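Local coordinates for Crov588 (Cafeteriavirus, PDB 6NYR), which is of unknown function but folds as a leucine-rich repeat protein of FNIP-type repeats, its chain coiled into a nearly closed ring, at residues A[85-88]-A[89-93]; A[124-127]-A[128-132]; A[168-171]-A[172-176]; A[278-281]-A[282-286]. All blocks are in the same frame, centred on the assembly; numbering follows the deposited sequence.

Interaction 1. Residues A[85-88]-A[89-93]; sequences KNHS and LEELQ
CG of Lys85 stands anti to the backbone N (chi1 179°), and further bends along the chain swing the ammonium group round to meet the carboxylate of Glu91, which arrives from the opposite direction on an extended side chain. The two form a salt bridge, with Lys85 NZ 2.8 Å from Glu91 OE2 on its syn side and a weak second bond of 3.2 Å from Lys85 NZ to Glu91 OE1. OE2 has another donor in the imidazole of His87, whose ND1 lies 2.9 Å from Glu91 OE2 in a bent, weak bond. Ring and carboxylate planes are nearly perpendicular, with the carboxylate at the ring edge. On the far side of the imidazole, NE2 accepts from the backbone N of Gly105, so both ring nitrogens are engaged. Leu92 covers one face of the ring: its CD2 makes a CH-pi contact 4.0 Å from the His87 centroid. Tyr81 adds a cation-pi contact to Lys85 and meets the His87 ring edge-to-face.

The helix start is held separately by Ser88. A chi1 of 82° places its OG between the backbone N and the carbonyl carbon, where it accepts from Glu91 N at 3.1 Å in a nearly straight bond (167°). Ser88 O takes the amide of Leu92 at 3.2 Å, opening the helical pattern. A lysine ammonium and a neutral imidazole N-H both reaching this carboxylate would be expected to favour its charged form. The arrangement is that of a serine N-cap, here introducing the short helix 89-93 among the leucine-rich repeats.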
loop_
_atom_site.group_PDB
_atom_site.type_symbol
_atom_site.label_atom_id
_atom_site.label_comp_id
_atom_site.label_asym_id
_atom_site.label_seq_id
_atom_site.Cartn_x
_atom_site.Cartn_y
_atom_site.Cartn_z
ATOM N N LYS A 85 -4.258 24.681 -17.397
ATOM C CA LYS A 85 -5.524 25.224 -17.874
ATOM C C LYS A 85 -5.785 26.608 -17.292
ATOM O O LYS A 85 -5.686 26.814 -16.079
ATOM C CB LYS A 85 -6.669 24.280 -17.508
ATOM C CG LYS A 85 -8.052 24.751 -17.940
ATOM C CD LYS A 85 -8.161 24.871 -19.456
ATOM C CE LYS A 85 -9.598 25.155 -19.889
ATOM N NZ LYS A 85 -9.845 26.592 -20.210
ATOM N N ASN A 86 -6.120 27.551 -18.166
ATOM C CA ASN A 86 -6.558 28.888 -17.795
ATOM C C ASN A 86 -8.059 29.014 -18.025
ATOM O O ASN A 86 -8.695 28.144 -18.626
ATOM C CB ASN A 86 -5.800 29.945 -18.610
ATOM C CG ASN A 86 -5.776 31.302 -17.934
ATOM O OD1 ASN A 86 -6.559 31.575 -17.024
ATOM N ND2 ASN A 86 -4.870 32.165 -18.380
ATOM N N HIS A 87 -8.630 30.113 -17.535
ATOM C CA HIS A 87 -10.023 30.425 -17.802
ATOM C C HIS A 87 -10.182 31.922 -18.034
ATOM O O HIS A 87 -9.501 32.746 -17.418
ATOM C CB HIS A 87 -10.963 30.018 -16.647
ATOM C CG HIS A 87 -10.942 28.556 -16.331
ATOM N ND1 HIS A 87 -11.527 27.607 -17.143
ATOM C CD2 HIS A 87 -10.416 27.880 -15.282
ATOM C CE1 HIS A 87 -11.350 26.409 -16.614
ATOM N NE2 HIS A 87 -10.680 26.548 -15.484
ATOM N N SER A 88 -11.108 32.268 -18.928
ATOM C CA SER A 88 -11.701 33.597 -18.964
ATOM C C SER A 88 -12.995 33.565 -18.152
ATOM O O SER A 88 -13.581 32.501 -17.928
ATOM C CB SER A 88 -11.991 34.045 -20.396
ATOM O OG SER A 88 -13.216 33.514 -20.855
ATOM N N LEU A 89 -13.430 34.739 -17.689
ATOM C CA LEU A 89 -14.682 34.794 -16.944
ATOM C C LEU A 89 -15.870 34.401 -17.810
ATOM O O LEU A 89 -16.827 33.809 -17.297
ATOM C CB LEU A 89 -14.878 36.187 -16.349
ATOM C CG LEU A 89 -13.705 36.673 -15.488
ATOM C CD1 LEU A 89 -13.870 38.130 -15.104
ATOM C CD2 LEU A 89 -13.561 35.793 -14.255
ATOM N N GLU A 90 -15.836 34.736 -19.101
ATOM C CA GLU A 90 -16.824 34.211 -20.034
ATOM C C GLU A 90 -16.905 32.692 -19.952
ATOM O O GLU A 90 -17.995 32.123 -19.834
ATOM C CB GLU A 90 -16.486 34.653 -21.461
ATOM C CG GLU A 90 -17.370 34.005 -22.522
ATOM C CD GLU A 90 -17.467 34.821 -23.798
ATOM O OE1 GLU A 90 -17.871 36.000 -23.720
ATOM O OE2 GLU A 90 -17.149 34.281 -24.878
ATOM N N GLU A 91 -15.756 32.015 -20.029
ATOM C CA GLU A 91 -15.745 30.559 -19.931
ATOM C C GLU A 91 -16.489 30.080 -18.688
ATOM O O GLU A 91 -17.301 29.149 -18.752
ATOM C CB GLU A 91 -14.304 30.039 -19.930
ATOM C CG GLU A 91 -14.200 28.554 -19.624
ATOM C CD GLU A 91 -12.929 27.923 -20.157
ATOM O OE1 GLU A 91 -12.290 28.510 -21.056
ATOM O OE2 GLU A 91 -12.573 26.825 -19.680
ATOM N N LEU A 92 -16.211 30.698 -17.536
ATOM C CA LEU A 92 -16.847 30.263 -16.298
ATOM C C LEU A 92 -18.346 30.530 -16.332
ATOM O O LEU A 92 -19.143 29.730 -15.830
ATOM C CB LEU A 92 -16.205 30.966 -15.105
ATOM C CG LEU A 92 -14.696 30.777 -14.952
ATOM C CD1 LEU A 92 -14.211 31.445 -13.670
ATOM C CD2 LEU A 92 -14.326 29.302 -14.990
ATOM N N GLN A 93 -18.739 31.662 -16.916
ATOM C CA GLN A 93 -20.149 31.994 -17.065
ATOM C C GLN A 93 -20.851 31.027 -18.007
ATOM O O GLN A 93 -22.070 30.836 -17.905
ATOM C CB GLN A 93 -20.247 33.427 -17.587
ATOM C CG GLN A 93 -21.465 34.208 -17.193
ATOM C CD GLN A 93 -21.217 35.706 -17.319
ATOM O OE1 GLN A 93 -20.075 36.146 -17.472
ATOM N NE2 GLN A 93 -22.283 36.492 -17.256
#

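Interaction 2. Residues A[124-127]-A[128-132]; sequences LTFG and EEFNQ
Phe126, just past strand 123-125, turns its ring onto that of Phe130. Its CG is anti to the carbonyl carbon (chi1 -79°), whereas the CG of Phe130 is anti to the backbone N (chi1 177°); these different rotations bring the two rings face to face across the bend in the chain. They make an offset stack, with the Phe126 and Phe130 centroids 4.0 Å apart and the planes inclined by 18°. The CD1-CE1 side of Phe126 does the touching: its CD1 approaches CD2 of Phe130 to 3.3 Å, and its CE1 lies 3.4 Å from CE2 of the same ring. The other face of Phe130 is met by the backbone, Gln132 N standing 3.8 Å above the ring plane toward the rim. Phe126 also meets the ring of Phe148 from the next turn of the solenoid, and the two planes are almost parallel.

Gly127 follows and opens the turn. Its carbonyl O receives a weak bond from Phe130 N at 3.4 Å, closing a type I turn with Glu128 and Glu129 at the corners. Asp106 OD1 accepts from the amide of Glu128, and Asn131 links onward to Asn153 and back to Asn109. A strand leading into a turn, with buried phenylalanines stacked over it and an asparagine handing bonds from repeat to repeat, is the build of an FNIP-type leucine-rich repeat.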
loop_
_atom_site.group_PDB
_atom_site.type_symbol
_atom_site.label_atom_id
_atom_site.label_comp_id
_atom_site.label_asym_id
_atom_site.label_seq_id
_atom_site.Cartn_x
_atom_site.Cartn_y
_atom_site.Cartn_z
ATOM N N LEU A 124 -16.232 23.397 -4.695
ATOM C CA LEU A 124 -15.351 24.307 -5.414
ATOM C C LEU A 124 -13.927 24.164 -4.897
ATOM O O LEU A 124 -13.698 24.180 -3.683
ATOM C CB LEU A 124 -15.817 25.758 -5.273
ATOM C CG LEU A 124 -14.892 26.806 -5.895
ATOM C CD1 LEU A 124 -14.687 26.528 -7.375
ATOM C CD2 LEU A 124 -15.445 28.211 -5.681
ATOM N N THR A 125 -12.980 24.018 -5.817
ATOM C CA THR A 125 -11.560 23.972 -5.502
ATOM C C THR A 125 -10.830 24.940 -6.422
ATOM O O THR A 125 -10.953 24.844 -7.647
ATOM C CB THR A 125 -10.998 22.554 -5.663
ATOM O OG1 THR A 125 -11.608 21.688 -4.695
ATOM C CG2 THR A 125 -9.486 22.550 -5.476
ATOM N N PHE A 126 -10.079 25.868 -5.833
ATOM C CA PHE A 126 -9.336 26.842 -6.619
ATOM C C PHE A 126 -8.003 26.268 -7.090
ATOM O O PHE A 126 -7.418 25.385 -6.454
ATOM C CB PHE A 126 -9.082 28.120 -5.814
ATOM C CG PHE A 126 -10.266 29.046 -5.745
ATOM C CD1 PHE A 126 -10.567 29.892 -6.802
ATOM C CD2 PHE A 126 -11.072 29.077 -4.621
ATOM C CE1 PHE A 126 -11.652 30.743 -6.740
ATOM C CE2 PHE A 126 -12.161 29.924 -4.553
ATOM C CZ PHE A 126 -12.452 30.759 -5.614
ATOM N N GLY A 127 -7.529 26.785 -8.218
ATOM C CA GLY A 127 -6.251 26.375 -8.762
ATOM C C GLY A 127 -5.077 26.922 -7.975
ATOM O O GLY A 127 -5.209 27.758 -7.081
ATOM N N GLU A 128 -3.891 26.427 -8.336
ATOM C CA GLU A 128 -2.680 26.774 -7.602
ATOM C C GLU A 128 -2.477 28.283 -7.534
ATOM O O GLU A 128 -2.211 28.839 -6.464
ATOM C CB GLU A 128 -1.468 26.104 -8.257
ATOM C CG GLU A 128 -0.184 26.193 -7.442
ATOM C CD GLU A 128 1.022 25.597 -8.159
ATOM O OE1 GLU A 128 0.952 24.423 -8.581
ATOM O OE2 GLU A 128 2.039 26.312 -8.299
ATOM N N GLU A 129 -2.600 28.966 -8.669
ATOM C CA GLU A 129 -2.175 30.357 -8.757
ATOM C C GLU A 129 -3.259 31.357 -8.383
ATOM O O GLU A 129 -2.953 32.551 -8.262
ATOM C CB GLU A 129 -1.663 30.664 -10.171
ATOM C CG GLU A 129 -0.485 29.799 -10.602
ATOM C CD GLU A 129 0.717 29.953 -9.682
ATOM O OE1 GLU A 129 1.016 31.102 -9.284
ATOM O OE2 GLU A 129 1.351 28.930 -9.347
ATOM N N PHE A 130 -4.497 30.916 -8.172
ATOM C CA PHE A 130 -5.554 31.861 -7.846
ATOM C C PHE A 130 -5.236 32.589 -6.547
ATOM O O PHE A 130 -4.954 31.963 -5.521
ATOM C CB PHE A 130 -6.901 31.158 -7.722
ATOM C CG PHE A 130 -8.016 32.077 -7.305
ATOM C CD1 PHE A 130 -8.702 32.820 -8.248
ATOM C CD2 PHE A 130 -8.373 32.204 -5.974
ATOM C CE1 PHE A 130 -9.726 33.670 -7.875
ATOM C CE2 PHE A 130 -9.397 33.053 -5.591
ATOM C CZ PHE A 130 -10.076 33.786 -6.544
ATOM N N ASN A 131 -5.316 33.916 -6.590
ATOM C CA ASN A 131 -5.048 34.747 -5.425
ATOM C C ASN A 131 -5.714 36.105 -5.622
ATOM O O ASN A 131 -5.041 37.141 -5.610
ATOM C CB ASN A 131 -3.546 34.914 -5.207
ATOM C CG ASN A 131 -3.233 35.633 -3.911
ATOM O OD1 ASN A 131 -4.067 35.694 -3.008
ATOM N ND2 ASN A 131 -2.042 36.202 -3.821
ATOM N N GLN A 132 -7.031 36.096 -5.819
ATOM C CA GLN A 132 -7.817 37.302 -6.028
ATOM C C GLN A 132 -8.885 37.418 -4.946
ATOM O O GLN A 132 -9.304 36.425 -4.340
ATOM C CB GLN A 132 -8.481 37.304 -7.412
ATOM C CG GLN A 132 -7.500 37.288 -8.562
ATOM C CD GLN A 132 -6.581 38.492 -8.554
ATOM O OE1 GLN A 132 -7.000 39.612 -8.238
ATOM N NE2 GLN A 132 -5.316 38.270 -8.889
#

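Interaction 3. Residues A[168-171]-A[172-176]; sequences LSFG and DCFNQ
The ring of Phe174 is sandwiched: Phe170 covers one face, and on the opposite face Gln176 N stands 3.9 Å above the plane, over its centre. On the ring of Phe170, Phe174 CE2 lies 3.4 Å above the plane, displaced toward the rim. The two rings therefore form an offset stack, with the Phe170 and Phe174 centroids 3.7 Å apart and the planes only 15° from parallel. The modelled approach of CD1 of Phe170 to the root of the Phe174 ring is implausibly short, and the local spacing is doubtful. Phe170 also meets Phe148 and Phe192, from the preceding and following repeats, with planes close to parallel, and Ile156 packs against both members of the pair.

This row of aromatic rings, one from each of these neighbouring repeats of the leucine-rich repeat solenoid, runs through the interior of the coil just outside the strands. The two members of the pair reach each other through different first torsions: CG of Phe170 stays beside its own backbone N, at a chi1 of -70°, while CG of Phe174 swings to the far side of its N, at 179°. Between the two phenylalanines the chain reverses in a type I turn with Asp172 and Cys173 at its corners. The amide of Phe174 makes a weak bond of 3.5 Å to Gly171 O, and the Asp172 side chain leads outward from the bend. Beyond it, Asn175 OD1 accepts from Asn197 N and Gln198 NE2, while Asn175 N donates to Asn153 OD1.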
loop_
_atom_site.group_PDB
_atom_site.type_symbol
_atom_site.label_atom_id
_atom_site.label_comp_id
_atom_site.label_asym_id
_atom_site.label_seq_id
_atom_site.Cartn_x
_atom_site.Cartn_y
_atom_site.Cartn_z
ATOM N N LEU A 168 -13.940 23.469 4.713
ATOM C CA LEU A 168 -13.103 24.578 4.280
ATOM C C LEU A 168 -11.640 24.210 4.473
ATOM O O LEU A 168 -11.231 23.840 5.579
ATOM C CB LEU A 168 -13.426 25.851 5.066
ATOM C CG LEU A 168 -12.550 27.072 4.766
ATOM C CD1 LEU A 168 -12.807 27.558 3.345
ATOM C CD2 LEU A 168 -12.772 28.182 5.783
ATOM N N SER A 169 -10.856 24.319 3.403
ATOM C CA SER A 169 -9.435 23.996 3.438
ATOM C C SER A 169 -8.656 25.128 2.786
ATOM O O SER A 169 -8.866 25.431 1.605
ATOM C CB SER A 169 -9.142 22.674 2.722
ATOM O OG SER A 169 -9.946 21.628 3.234
ATOM N N PHE A 170 -7.758 25.742 3.548
ATOM C CA PHE A 170 -6.879 26.776 3.031
ATOM C C PHE A 170 -5.588 26.164 2.501
ATOM O O PHE A 170 -5.168 25.084 2.929
ATOM C CB PHE A 170 -6.546 27.791 4.121
ATOM C CG PHE A 170 -7.697 28.654 4.518
ATOM C CD1 PHE A 170 -8.019 29.776 3.775
ATOM C CD2 PHE A 170 -8.449 28.359 5.641
ATOM C CE1 PHE A 170 -9.071 30.585 4.142
ATOM C CE2 PHE A 170 -9.507 29.166 6.008
ATOM C CZ PHE A 170 -9.815 30.277 5.256
ATOM N N GLY A 171 -4.955 26.874 1.570
ATOM C CA GLY A 171 -3.706 26.439 0.986
ATOM C C GLY A 171 -2.497 27.014 1.699
ATOM O O GLY A 171 -2.592 27.617 2.770
ATOM N N ASP A 172 -1.338 26.851 1.055
ATOM C CA ASP A 172 -0.065 27.102 1.724
ATOM C C ASP A 172 0.089 28.558 2.143
ATOM O O ASP A 172 0.637 28.852 3.212
ATOM C CB ASP A 172 1.097 26.706 0.811
ATOM C CG ASP A 172 1.247 25.211 0.670
ATOM O OD1 ASP A 172 0.749 24.476 1.545
ATOM O OD2 ASP A 172 1.862 24.772 -0.322
ATOM N N CYS A 173 -0.354 29.486 1.302
ATOM C CA CYS A 173 -0.020 30.888 1.491
ATOM C C CYS A 173 -1.044 31.638 2.326
ATOM O O CYS A 173 -0.757 32.756 2.765
ATOM C CB CYS A 173 0.138 31.582 0.131
ATOM S SG CYS A 173 1.616 31.111 -0.802
ATOM N N PHE A 174 -2.227 31.078 2.543
ATOM C CA PHE A 174 -3.233 31.804 3.298
ATOM C C PHE A 174 -2.711 32.131 4.693
ATOM O O PHE A 174 -2.305 31.236 5.445
ATOM C CB PHE A 174 -4.528 31.017 3.421
ATOM C CG PHE A 174 -5.574 31.743 4.218
ATOM C CD1 PHE A 174 -6.261 32.803 3.653
ATOM C CD2 PHE A 174 -5.848 31.394 5.532
ATOM C CE1 PHE A 174 -7.208 33.496 4.373
ATOM C CE2 PHE A 174 -6.805 32.081 6.256
ATOM C CZ PHE A 174 -7.484 33.135 5.673
ATOM N N ASN A 175 -2.730 33.416 5.040
ATOM C CA ASN A 175 -2.330 33.868 6.365
ATOM C C ASN A 175 -2.990 35.212 6.653
ATOM O O ASN A 175 -2.305 36.234 6.773
ATOM C CB ASN A 175 -0.811 33.967 6.469
ATOM C CG ASN A 175 -0.346 34.267 7.887
ATOM O OD1 ASN A 175 -1.067 34.030 8.859
ATOM N ND2 ASN A 175 0.863 34.794 8.010
ATOM N N GLN A 176 -4.320 35.226 6.734
ATOM C CA GLN A 176 -5.066 36.420 7.099
ATOM C C GLN A 176 -5.888 36.149 8.351
ATOM O O GLN A 176 -6.323 35.020 8.595
ATOM C CB GLN A 176 -6.000 36.888 5.971
ATOM C CG GLN A 176 -5.305 37.314 4.693
ATOM C CD GLN A 176 -4.473 38.572 4.861
ATOM O OE1 GLN A 176 -4.814 39.466 5.642
ATOM N NE2 GLN A 176 -3.374 38.650 4.118
#

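Interaction 4. Residues A[278-281]-A[282-286]; sequences ITFG and NNFNQ
The turn that leaves strand 277-279 of an FNIP leucine-rich repeat is bridged by a stacked pair of phenylalanines, Phe280 and Phe284, with Gly281, Asn282 and Asn283 carrying the chain round between them. The rings lie in an offset stack, the centroids of Phe280 and Phe284 3.9 Å apart and the planes inclined by just 11°. CD1 of Phe280 sits 3.4 Å from CG of Phe284, and CE1 of Phe280 reaches over the centre of the partner ring. CG of Phe284 is anti to its backbone N (178°), that of Phe280 anti to its carbonyl carbon (-74°), which sets the rings face to face. The opposite face of Phe284 is met by its own chain, where Gln286 N stands 3.9 Å above the ring centre.

The backbone at the corner follows a type I turn. A water lies in its mouth, 2.7 Å from Gly281 O and 2.5 Å from Phe284 O, the second distance being doubtfully short. It is positioned to donate to these two carbonyls, although other acceptors also compete for its protons. The rest of the loop is tied laterally: Thr301 is joined to Phe280 through the backbone, the Leu300 side chain touches that of Phe280, and Asn285 bonds to Asn263 on one side and to Asn307 and Gln308 on the other.

The contact thus divides its chemistry, apolar between the flat faces of the rings and polar at the turn, where a water lies close to the carbonyls of Gly281 and Phe284 and could link them; the side-chain contact is made by dispersion and ring-face packing.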
loop_
_atom_site.group_PDB
_atom_site.type_symbol
_atom_site.label_atom_id
_atom_site.label_comp_id
_atom_site.label_asym_id
_atom_site.label_seq_id
_atom_site.Cartn_x
_atom_site.Cartn_y
_atom_site.Cartn_z
ATOM N N ILE A 278 -4.226 9.857 21.647
ATOM C CA ILE A 278 -3.241 10.924 21.787
ATOM C C ILE A 278 -1.990 10.538 21.013
ATOM O O ILE A 278 -1.452 9.441 21.196
ATOM C CB ILE A 278 -2.888 11.198 23.263
ATOM C CG1 ILE A 278 -4.098 11.787 23.990
ATOM C CG2 ILE A 278 -1.689 12.132 23.369
ATOM C CD1 ILE A 278 -3.908 11.951 25.478
ATOM N N THR A 279 -1.525 11.441 20.158
ATOM C CA THR A 279 -0.257 11.292 19.459
ATOM C C THR A 279 0.604 12.509 19.759
ATOM O O THR A 279 0.137 13.647 19.647
ATOM C CB THR A 279 -0.462 11.148 17.950
ATOM O OG1 THR A 279 -1.195 9.945 17.681
ATOM C CG2 THR A 279 0.883 11.095 17.227
ATOM N N PHE A 280 1.845 12.269 20.165
ATOM C CA PHE A 280 2.813 13.335 20.377
ATOM C C PHE A 280 3.704 13.467 19.147
ATOM O O PHE A 280 3.869 12.529 18.362
ATOM C CB PHE A 280 3.675 13.075 21.619
ATOM C CG PHE A 280 2.956 13.307 22.916
ATOM C CD1 PHE A 280 2.701 14.593 23.362
ATOM C CD2 PHE A 280 2.547 12.240 23.694
ATOM C CE1 PHE A 280 2.040 14.810 24.555
ATOM C CE2 PHE A 280 1.887 12.449 24.895
ATOM C CZ PHE A 280 1.634 13.737 25.324
ATOM N N GLY A 281 4.290 14.657 18.995
ATOM C CA GLY A 281 5.211 14.922 17.915
ATOM C C GLY A 281 6.638 14.580 18.299
ATOM O O GLY A 281 6.924 14.090 19.389
ATOM N N ASN A 282 7.548 14.865 17.367
ATOM C CA ASN A 282 8.929 14.418 17.515
ATOM C C ASN A 282 9.561 14.929 18.806
ATOM O O ASN A 282 10.264 14.180 19.494
ATOM C CB ASN A 282 9.754 14.871 16.309
ATOM C CG ASN A 282 11.007 14.042 16.118
ATOM O OD1 ASN A 282 11.907 14.058 16.955
ATOM N ND2 ASN A 282 11.077 13.325 15.002
ATOM N N ASN A 283 9.310 16.192 19.163
ATOM C CA ASN A 283 10.107 16.841 20.192
ATOM C C ASN A 283 9.542 16.738 21.600
ATOM O O ASN A 283 10.239 17.121 22.546
ATOM C CB ASN A 283 10.288 18.337 19.900
ATOM C CG ASN A 283 11.180 18.600 18.722
ATOM O OD1 ASN A 283 11.783 17.682 18.165
ATOM N ND2 ASN A 283 11.283 19.864 18.333
ATOM N N PHE A 284 8.310 16.273 21.777
ATOM C CA PHE A 284 7.747 16.253 23.119
ATOM C C PHE A 284 8.592 15.372 24.030
ATOM O O PHE A 284 8.820 14.193 23.736
ATOM C CB PHE A 284 6.307 15.758 23.108
ATOM C CG PHE A 284 5.703 15.671 24.480
ATOM C CD1 PHE A 284 5.196 16.802 25.101
ATOM C CD2 PHE A 284 5.646 14.461 25.152
ATOM C CE1 PHE A 284 4.646 16.727 26.365
ATOM C CE2 PHE A 284 5.096 14.382 26.417
ATOM C CZ PHE A 284 4.597 15.517 27.022
ATOM N N ASN A 285 9.038 15.938 25.147
ATOM C CA ASN A 285 9.918 15.226 26.065
ATOM C C ASN A 285 9.739 15.787 27.477
ATOM O O ASN A 285 10.701 16.116 28.173
ATOM C CB ASN A 285 11.369 15.314 25.589
ATOM C CG ASN A 285 12.263 14.299 26.274
ATOM O OD1 ASN A 285 11.775 13.362 26.911
ATOM N ND2 ASN A 285 13.573 14.467 26.134
ATOM N N GLN A 286 8.490 15.905 27.909
ATOM C CA GLN A 286 8.146 16.389 29.237
ATOM C C GLN A 286 7.606 15.247 30.089
ATOM O O GLN A 286 6.969 14.318 29.585
ATOM C CB GLN A 286 7.106 17.509 29.156
ATOM C CG GLN A 286 7.564 18.763 28.418
ATOM C CD GLN A 286 8.776 19.409 29.064
ATOM O OE1 GLN A 286 8.845 19.537 30.285
ATOM N NE2 GLN A 286 9.734 19.826 28.247
HETATM O O HOH W 1 7.852 13.082 21.766
#

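Along the chain the four contacts come strictly in series; none nests within or crosses another. Interaction 1 comes first, at the entrance to helix 89-93, and joins the loop after strand 78-80 to that helix. Interactions 2, 3 and 4 each close the short turn that leaves a strand, 123-125, 167-169 and 277-279 respectively, and so recur at equivalent places on separate coils of the ring. Interactions 1 and 2 have centres about 13 Å apart, and 2 and 3 about 11 Å, without touching; Phe148 lies between the latter two and meets a phenylalanine of each. Interaction 4 lies farther round, its centre about 26 Å from that of interaction 3.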